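Long-range contacts in citrate lyase subunit beta-like protein (Mycobacterium tuberculosis H37Rv, PDB 6CHU), which probably acts as a magnesium-dependent carbon-carbon lyase of the HpcH/HpaI aldolase family, working as a homotrimer in itaconate dissimilation and leucine catabolism: residues Thr95-Lys100 and Asp114-Val119; Trp18-Ala23 and Val38-Leu43; Leu184-Val189 and Phe211-Cys216. One frame throughout, in Å; residues are numbered along the deposited sequence.

Contact 1: Thr95-Lys100 and Asp114-Val119; sequences TVMLPK and DVIALV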
loop_
_atom_site.group_PDB
_atom_site.type_symbol
_atom_site.label_atom_id
_atom_site.label_comp_id
_atom_site.label_asym_id
_atom_site.label_seq_id
_atom_site.Cartn_x
_atom_site.Cartn_y
_atom_site.Cartn_z
ATOM N N THR A 95 11.486 -27.637 5.471
ATOM C CA THR A 95 10.994 -26.280 5.276
ATOM C C THR A 95 12.135 -25.299 5.484
ATOM O O THR A 95 12.832 -25.358 6.508
ATOM C CB THR A 95 9.831 -25.990 6.237
ATOM O OG1 THR A 95 8.793 -26.951 6.016
ATOM C CG2 THR A 95 9.269 -24.577 6.025
ATOM N N VAL A 96 12.350 -24.430 4.499
ATOM C CA VAL A 96 13.400 -23.423 4.572
ATOM C C VAL A 96 12.778 -22.032 4.554
ATOM O O VAL A 96 11.689 -21.811 4.012
ATOM C CB VAL A 96 14.432 -23.565 3.430
ATOM C CG1 VAL A 96 15.176 -24.897 3.542
ATOM C CG2 VAL A 96 13.752 -23.422 2.061
ATOM N N MET A 97 13.501 -21.089 5.141
ATOM C CA MET A 97 13.160 -19.675 5.091
ATOM C C MET A 97 14.154 -18.998 4.160
ATOM O O MET A 97 15.369 -19.122 4.354
ATOM C CB MET A 97 13.196 -19.042 6.486
ATOM C CG MET A 97 12.899 -17.543 6.471
ATOM S SD MET A 97 12.894 -16.830 8.137
ATOM C CE MET A 97 11.378 -17.498 8.802
ATOM N N LEU A 98 13.634 -18.307 3.142
ATOM C CA LEU A 98 14.456 -17.675 2.120
ATOM C C LEU A 98 14.560 -16.180 2.393
ATOM O O LEU A 98 13.563 -15.462 2.221
ATOM C CB LEU A 98 13.854 -17.912 0.738
ATOM C CG LEU A 98 14.559 -17.172 -0.410
ATOM C CD1 LEU A 98 15.935 -17.728 -0.658
ATOM C CD2 LEU A 98 13.698 -17.210 -1.687
ATOM N N PRO A 99 15.715 -15.665 2.800
ATOM C CA PRO A 99 15.839 -14.224 3.041
ATOM C C PRO A 99 16.007 -13.484 1.726
ATOM O O PRO A 99 16.389 -14.057 0.699
ATOM C CB PRO A 99 17.105 -14.123 3.900
ATOM C CG PRO A 99 17.973 -15.225 3.341
ATOM C CD PRO A 99 17.007 -16.356 2.978
ATOM N N LYS A 100 15.742 -12.178 1.782
ATOM C CA LYS A 100 15.789 -11.321 0.600
ATOM C C LYS A 100 15.029 -11.959 -0.561
ATOM O O LYS A 100 15.456 -11.901 -1.718
ATOM C CB LYS A 100 17.236 -10.997 0.189
ATOM C CG LYS A 100 17.961 -9.967 1.104
ATOM C CD LYS A 100 18.495 -10.611 2.397
ATOM C CE LYS A 100 19.145 -9.563 3.314
ATOM N NZ LYS A 100 19.860 -10.203 4.468
ATOM N N ASP A 114 9.474 -26.962 1.167
ATOM C CA ASP A 114 8.523 -25.918 1.535
ATOM C C ASP A 114 9.293 -24.653 1.884
ATOM O O ASP A 114 10.368 -24.719 2.488
ATOM C CB ASP A 114 7.659 -26.352 2.726
ATOM C CG ASP A 114 6.583 -27.378 2.348
ATOM O OD1 ASP A 114 6.393 -27.676 1.142
ATOM O OD2 ASP A 114 5.919 -27.889 3.273
ATOM N N VAL A 115 8.750 -23.493 1.503
ATOM C CA VAL A 115 9.485 -22.233 1.598
ATOM C C VAL A 115 8.676 -21.196 2.361
ATOM O O VAL A 115 7.512 -20.942 2.032
ATOM C CB VAL A 115 9.857 -21.691 0.205
ATOM C CG1 VAL A 115 10.631 -20.367 0.330
ATOM C CG2 VAL A 115 10.680 -22.730 -0.557
ATOM N N ILE A 116 9.302 -20.582 3.362
ATOM C CA ILE A 116 8.810 -19.343 3.955
ATOM C C ILE A 116 9.633 -18.221 3.348
ATOM O O ILE A 116 10.842 -18.130 3.579
ATOM C CB ILE A 116 8.921 -19.371 5.486
ATOM C CG1 ILE A 116 8.097 -20.547 6.015
ATOM C CG2 ILE A 116 8.434 -18.037 6.092
ATOM C CD1 ILE A 116 8.238 -20.814 7.491
ATOM N N ALA A 117 8.992 -17.373 2.548
ATOM C CA ALA A 117 9.682 -16.283 1.870
ATOM C C ALA A 117 9.737 -15.080 2.803
ATOM O O ALA A 117 8.698 -14.603 3.280
ATOM C CB ALA A 117 8.969 -15.925 0.567
ATOM N N LEU A 118 10.948 -14.609 3.075
ATOM C CA LEU A 118 11.172 -13.448 3.932
ATOM C C LEU A 118 11.434 -12.269 3.001
ATOM O O LEU A 118 12.510 -12.150 2.405
ATOM C CB LEU A 118 12.323 -13.705 4.901
ATOM C CG LEU A 118 12.926 -12.505 5.637
ATOM C CD1 LEU A 118 11.856 -11.733 6.406
ATOM C CD2 LEU A 118 14.033 -12.992 6.598
ATOM N N VAL A 119 10.426 -11.416 2.855
ATOM C CA VAL A 119 10.510 -10.224 2.019
ATOM C C VAL A 119 11.093 -9.085 2.853
ATOM O O VAL A 119 10.534 -8.707 3.889
ATOM C CB VAL A 119 9.130 -9.851 1.455
ATOM C CG1 VAL A 119 9.170 -8.476 0.772
ATOM C CG2 VAL A 119 8.658 -10.926 0.461
HETATM O O HOH W 1 6.112 -27.015 5.671
#

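Contact 2: Trp18-Ala23 and Val38-Leu43; sequences WLFCPA and VVILDL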
loop_
_atom_site.group_PDB
_atom_site.type_symbol
_atom_site.label_atom_id
_atom_site.label_comp_id
_atom_site.label_asym_id
_atom_site.label_seq_id
_atom_site.Cartn_x
_atom_site.Cartn_y
_atom_site.Cartn_z
ATOM N N TRP A 18 7.706 -18.018 17.296
ATOM C CA TRP A 18 8.838 -18.559 16.565
ATOM C C TRP A 18 10.108 -17.841 17.002
ATOM O O TRP A 18 10.092 -16.642 17.293
ATOM C CB TRP A 18 8.643 -18.393 15.058
ATOM C CG TRP A 18 7.559 -19.253 14.482
ATOM C CD1 TRP A 18 6.403 -19.657 15.088
ATOM C CD2 TRP A 18 7.531 -19.792 13.158
ATOM N NE1 TRP A 18 5.654 -20.423 14.210
ATOM C CE2 TRP A 18 6.336 -20.526 13.026
ATOM C CE3 TRP A 18 8.413 -19.734 12.077
ATOM C CZ2 TRP A 18 5.999 -21.199 11.847
ATOM C CZ3 TRP A 18 8.076 -20.410 10.903
ATOM C CH2 TRP A 18 6.880 -21.125 10.804
ATOM N N LEU A 19 11.215 -18.577 17.035
ATOM C CA LEU A 19 12.440 -18.061 17.641
ATOM C C LEU A 19 13.636 -18.384 16.759
ATOM O O LEU A 19 13.916 -19.559 16.498
ATOM C CB LEU A 19 12.631 -18.642 19.044
ATOM C CG LEU A 19 13.948 -18.330 19.748
ATOM C CD1 LEU A 19 14.114 -16.827 19.908
ATOM C CD2 LEU A 19 14.003 -19.018 21.097
ATOM N N PHE A 20 14.343 -17.343 16.311
ATOM C CA PHE A 20 15.635 -17.537 15.663
ATOM C C PHE A 20 16.651 -18.083 16.662
ATOM O O PHE A 20 16.754 -17.604 17.795
ATOM C CB PHE A 20 16.175 -16.223 15.095
ATOM C CG PHE A 20 15.625 -15.851 13.753
ATOM C CD1 PHE A 20 16.016 -16.533 12.600
ATOM C CD2 PHE A 20 14.753 -14.778 13.630
ATOM C CE1 PHE A 20 15.513 -16.165 11.356
ATOM C CE2 PHE A 20 14.243 -14.410 12.399
ATOM C CZ PHE A 20 14.624 -15.103 11.251
ATOM N N CYS A 21 17.424 -19.073 16.220
ATOM C CA CYS A 21 18.590 -19.558 16.954
ATOM C C CYS A 21 19.726 -19.687 15.949
ATOM O O CYS A 21 19.609 -20.476 14.989
ATOM C CB CYS A 21 18.299 -20.896 17.640
ATOM S SG CYS A 21 19.663 -21.584 18.599
ATOM N N PRO A 22 20.814 -18.932 16.098
ATOM C CA PRO A 22 21.964 -19.102 15.193
ATOM C C PRO A 22 22.453 -20.545 15.199
ATOM O O PRO A 22 22.680 -21.139 16.258
ATOM C CB PRO A 22 23.022 -18.153 15.773
ATOM C CG PRO A 22 22.258 -17.191 16.626
ATOM C CD PRO A 22 21.074 -17.936 17.154
ATOM N N ALA A 23 22.635 -21.106 13.998
ATOM C CA ALA A 23 22.981 -22.520 13.883
ATOM C C ALA A 23 24.420 -22.833 14.276
ATOM O O ALA A 23 24.762 -24.016 14.357
ATOM C CB ALA A 23 22.726 -23.019 12.455
ATOM N N VAL A 38 8.107 -22.796 17.404
ATOM C CA VAL A 38 8.903 -23.232 16.256
ATOM C C VAL A 38 10.260 -22.553 16.348
ATOM O O VAL A 38 10.344 -21.368 16.684
ATOM C CB VAL A 38 8.216 -22.893 14.912
ATOM C CG1 VAL A 38 9.157 -23.168 13.718
ATOM C CG2 VAL A 38 6.944 -23.686 14.747
ATOM N N VAL A 39 11.321 -23.297 16.060
ATOM C CA VAL A 39 12.673 -22.753 16.038
ATOM C C VAL A 39 13.088 -22.541 14.589
ATOM O O VAL A 39 12.891 -23.425 13.741
ATOM C CB VAL A 39 13.657 -23.688 16.757
ATOM C CG1 VAL A 39 15.087 -23.207 16.573
ATOM C CG2 VAL A 39 13.309 -23.788 18.245
ATOM N N ILE A 40 13.675 -21.385 14.303
ATOM C CA ILE A 40 14.294 -21.114 13.009
ATOM C C ILE A 40 15.798 -21.252 13.208
ATOM O O ILE A 40 16.444 -20.351 13.755
ATOM C CB ILE A 40 13.942 -19.722 12.473
ATOM C CG1 ILE A 40 12.428 -19.491 12.453
ATOM C CG2 ILE A 40 14.529 -19.546 11.067
ATOM C CD1 ILE A 40 12.058 -18.004 12.331
ATOM N N LEU A 41 16.375 -22.368 12.765
ATOM C CA LEU A 41 17.824 -22.519 12.832
ATOM C C LEU A 41 18.418 -21.704 11.694
ATOM O O LEU A 41 18.042 -21.886 10.527
ATOM C CB LEU A 41 18.242 -23.989 12.759
ATOM C CG LEU A 41 17.836 -24.865 13.952
ATOM C CD1 LEU A 41 18.117 -26.343 13.656
ATOM C CD2 LEU A 41 18.544 -24.453 15.253
ATOM N N ASP A 42 19.306 -20.776 12.034
ATOM C CA ASP A 42 19.679 -19.695 11.137
ATOM C C ASP A 42 21.066 -19.938 10.560
ATOM O O ASP A 42 22.045 -20.038 11.307
ATOM C CB ASP A 42 19.636 -18.361 11.875
ATOM C CG ASP A 42 19.715 -17.183 10.942
ATOM O OD1 ASP A 42 19.578 -17.383 9.705
ATOM O OD2 ASP A 42 19.905 -16.055 11.447
ATOM N N LEU A 43 21.147 -20.010 9.231
ATOM C CA LEU A 43 22.419 -20.011 8.522
ATOM C C LEU A 43 22.748 -18.651 7.912
ATOM O O LEU A 43 23.852 -18.478 7.373
ATOM C CB LEU A 43 22.407 -21.075 7.411
ATOM C CG LEU A 43 22.109 -22.516 7.828
ATOM C CD1 LEU A 43 21.912 -23.371 6.555
ATOM C CD2 LEU A 43 23.235 -23.081 8.680
#

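Contact 3: Leu184-Val189 and Phe211-Cys216; sequences LALDAV and FDVTVC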
loop_
_atom_site.group_PDB
_atom_site.type_symbol
_atom_site.label_atom_id
_atom_site.label_comp_id
_atom_site.label_asym_id
_atom_site.label_seq_id
_atom_site.Cartn_x
_atom_site.Cartn_y
_atom_site.Cartn_z
ATOM N N LEU A 184 0.845 -18.940 5.575
ATOM C CA LEU A 184 1.075 -18.362 6.895
ATOM C C LEU A 184 1.621 -16.949 6.757
ATOM O O LEU A 184 2.426 -16.667 5.867
ATOM C CB LEU A 184 2.079 -19.197 7.686
ATOM C CG LEU A 184 1.691 -20.392 8.543
ATOM C CD1 LEU A 184 2.899 -20.745 9.388
ATOM C CD2 LEU A 184 0.522 -20.078 9.431
ATOM N N ALA A 185 1.211 -16.060 7.667
ATOM C CA ALA A 185 1.738 -14.699 7.714
ATOM C C ALA A 185 2.559 -14.530 8.986
ATOM O O ALA A 185 2.037 -14.714 10.089
ATOM C CB ALA A 185 0.610 -13.663 7.672
ATOM N N LEU A 186 3.830 -14.163 8.829
ATOM C CA LEU A 186 4.755 -14.011 9.949
ATOM C C LEU A 186 5.152 -12.546 10.084
ATOM O O LEU A 186 5.633 -11.938 9.119
ATOM C CB LEU A 186 6.005 -14.881 9.749
ATOM C CG LEU A 186 5.854 -16.408 9.725
ATOM C CD1 LEU A 186 5.244 -16.898 8.410
ATOM C CD2 LEU A 186 7.228 -17.012 9.893
ATOM N N ASP A 187 4.974 -11.986 11.283
ATOM C CA ASP A 187 5.311 -10.585 11.515
ATOM C C ASP A 187 6.782 -10.446 11.889
ATOM O O ASP A 187 7.398 -11.372 12.431
ATOM C CB ASP A 187 4.425 -9.990 12.615
ATOM C CG ASP A 187 4.341 -8.468 12.548
ATOM O OD1 ASP A 187 4.510 -7.888 11.465
ATOM O OD2 ASP A 187 4.101 -7.844 13.599
ATOM N N ALA A 188 7.338 -9.267 11.604
ATOM C CA ALA A 188 8.768 -9.008 11.726
ATOM C C ALA A 188 9.230 -8.990 13.189
ATOM O O ALA A 188 8.461 -8.731 14.125
ATOM C CB ALA A 188 9.129 -7.670 11.071
ATOM N N VAL A 189 10.535 -9.230 13.363
ATOM C CA VAL A 189 11.137 -9.303 14.687
ATOM C C VAL A 189 11.200 -7.925 15.325
ATOM O O VAL A 189 11.300 -6.893 14.650
ATOM C CB VAL A 189 12.544 -9.924 14.617
ATOM C CG1 VAL A 189 12.484 -11.353 14.120
ATOM C CG2 VAL A 189 13.471 -9.082 13.749
ATOM N N PHE A 211 -2.153 -11.795 11.508
ATOM C CA PHE A 211 -0.882 -12.496 11.429
ATOM C C PHE A 211 -1.011 -13.803 12.204
ATOM O O PHE A 211 -1.786 -13.906 13.157
ATOM C CB PHE A 211 0.266 -11.641 11.990
ATOM C CG PHE A 211 0.852 -10.679 10.987
ATOM C CD1 PHE A 211 1.828 -11.095 10.098
ATOM C CD2 PHE A 211 0.412 -9.355 10.931
ATOM C CE1 PHE A 211 2.372 -10.218 9.166
ATOM C CE2 PHE A 211 0.950 -8.460 10.004
ATOM C CZ PHE A 211 1.940 -8.894 9.117
ATOM N N ASP A 212 -0.284 -14.824 11.753
ATOM C CA ASP A 212 -0.317 -16.128 12.399
ATOM C C ASP A 212 0.795 -16.307 13.409
ATOM O O ASP A 212 0.668 -17.147 14.314
ATOM C CB ASP A 212 -0.192 -17.228 11.348
ATOM C CG ASP A 212 -1.311 -17.177 10.344
ATOM O OD1 ASP A 212 -2.454 -17.422 10.765
ATOM O OD2 ASP A 212 -1.057 -16.839 9.170
ATOM N N VAL A 213 1.868 -15.543 13.255
ATOM C CA VAL A 213 3.125 -15.739 13.974
ATOM C C VAL A 213 3.767 -14.374 14.191
ATOM O O VAL A 213 3.738 -13.519 13.303
ATOM C CB VAL A 213 4.086 -16.650 13.170
ATOM C CG1 VAL A 213 5.500 -16.617 13.778
ATOM C CG2 VAL A 213 3.554 -18.090 13.083
ATOM N N THR A 214 4.377 -14.176 15.363
ATOM C CA THR A 214 5.382 -13.132 15.537
ATOM C C THR A 214 6.723 -13.815 15.763
ATOM O O THR A 214 6.862 -14.622 16.690
ATOM C CB THR A 214 5.039 -12.210 16.708
ATOM O OG1 THR A 214 3.955 -11.354 16.329
ATOM C CG2 THR A 214 6.249 -11.340 17.085
ATOM N N VAL A 215 7.701 -13.501 14.924
ATOM C CA VAL A 215 9.020 -14.111 15.052
ATOM C C VAL A 215 9.835 -13.317 16.063
ATOM O O VAL A 215 9.756 -12.080 16.124
ATOM C CB VAL A 215 9.717 -14.192 13.683
ATOM C CG1 VAL A 215 11.073 -14.887 13.825
ATOM C CG2 VAL A 215 8.824 -14.973 12.701
ATOM N N CYS A 216 10.591 -14.039 16.888
ATOM C CA CYS A 216 11.368 -13.471 17.982
ATOM C C CYS A 216 12.853 -13.751 17.792
ATOM O O CYS A 216 13.237 -14.737 17.159
ATOM C CB CYS A 216 10.931 -14.053 19.324
ATOM S SG CYS A 216 9.197 -13.802 19.684
HETATM O O HOH W 2 4.469 -8.793 16.177
#

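Contact 1: Thr95-Lys100 and Asp114-Val119
Val96 and Leu98 each give an N-H to and take one from the strand 114-119, the ladder of two parallel strands in register. Val96 N reaches Asp114 O at 2.8 Å and Ile116 N reaches Val96 O at 2.8 Å; Leu98 N to Ile116 O and Leu118 N to Leu98 O continue it, all four with N-H...O angles of at least 160°. At the N-terminal end a water joins the side chains of the paired residues, 2.7 Å from Thr95 OG1 and giving a hydrogen bond to Asp114 OD2, which also accepts from the backbone N of His8, a residue of the purification tag. Past the ladder, Lys100 NZ forms salt bridges with Glu44 and Asp45 and a hydrogen bond with Asp146, a magnesium ligand.

On the face of Met97 and Ile116, chi3 of -72° bends the methionine and puts CE 4.0 Å from Ile116 CG2, while Met97 CG lies 4.2 Å from Leu118 CB. On the other face Val115 splits its methyls: CG2 meets Val96 CG2 at 4.1 Å, and CG1 meets Leu98 CB.

Strands 69-72 and 137-142 flank the pair in the TIM barrel, helix 104-108 connects its strands in a beta-alpha-beta unit, and helix 79-89 packs on Val96 and Leu98.

Contact 2: Trp18-Ala23 and Val38-Leu43
Leu19 and Cys21 face the strand 38-42 with both backbone N and O, and all four atoms are satisfied there. Leu19 N donates to Val38 O and Cys21 N to Ile40 O, both at 2.9 Å; in return Leu19 O accepts Ile40 N, which stands 40° out of the carbonyl plane, and Cys21 O accepts Asp42 N. Ala23 N extends the ladder to Asp42 O at 3.0 Å. The carboxylate of Asp42 turns to partners beyond the pair: OD1 accepts from Glu44 N and pairs with Arg72, a substrate-binding residue, while OD2 takes Gly46 N.

Joined through helix 29-35, the two strands form a beta-alpha-beta unit, the first of the TIM barrel. Trp18, Phe20 and Ile40 lie on one face of this sheet, Cys21 and Val39 on the other, against the helix. Val38 CB sits 3.5 Å from the centroid of the five-membered ring of Trp18, almost on its normal, a CH-pi contact. Ile40 makes another: CD1 is over the centre of the Phe20 ring at 4.0 Å, and CG2, anti to the backbone N, comes within 3.5 Å of Phe20 CE1. On the helix-facing side, Cys21 CB touches Val39 CG1 at 4.1 Å.

Contact 3: Leu184-Val189 and Phe211-Cys216
Ala185 is gripped at both backbone polar atoms by the segment 211-216. Its N donates to Asp212 OD2 at 2.8 Å, on the anti lone pair of that oxygen, so an aspartate side chain takes the place of a strand carbonyl. Ala185 O accepts Asp212 N at 2.9 Å, in the carbonyl plane, and a weak bond from Val213 N. Regular parallel pairing follows: Asp187 N to Val213 O at 2.8 Å, with an N-H...O angle of 173°, and a longer bond from Val215 N to Asp187 O at 3.3 Å.

These strands, 42° apart in direction, are the seventh and eighth of the TIM barrel, linked by helix 196-209 as a beta-alpha-beta unit.

Water and charge gather at Asp187. A water donates to Asp187 OD2 and is hydrogen-bonded to Thr214 OG1, which also hydrogen-bonds Tyr229 OH; Arg171 forms a salt bridge with OD2 of Asp187, and Trp142 NE1 bonds to its OD1.

Aromatic contact falls to Phe211. Asp187 crosses its ring at about a right angle, with CB in CH-pi contact 4.0 Å from the centroid and OD1 over the same face toward the rim.

Among apolar groups, Leu186 runs beside Val213, CG to CB 3.9 Å, and sends CD2 to Val215 CG2 at 3.8 Å. Val189 CG1 meets Val215 CG1 at 3.8 Å.

All three contacts join neighbouring parallel strands of one closed eight-stranded barrel, and each is bridged by a helix. Along the chain they come in series: contact 2 pairs strands one and two, contact 1 strands four and five, contact 3 strands seven and eight. Their centres lie about 13 Å apart, pair by pair. Contacts 2 and 3 share a seam, since probable hydrogen bonds from Cys216 N to Trp18 O and from Phe20 N to Cys216 O close the barrel. Contact 1 meets the others through the interior: Ile116 CD1 is 3.4 Å from Trp18 CZ3, and Ile116 also packs on Leu186. Phe20, Leu118 and Val189, one from each contact, approach a bound acetate near the magnesium site.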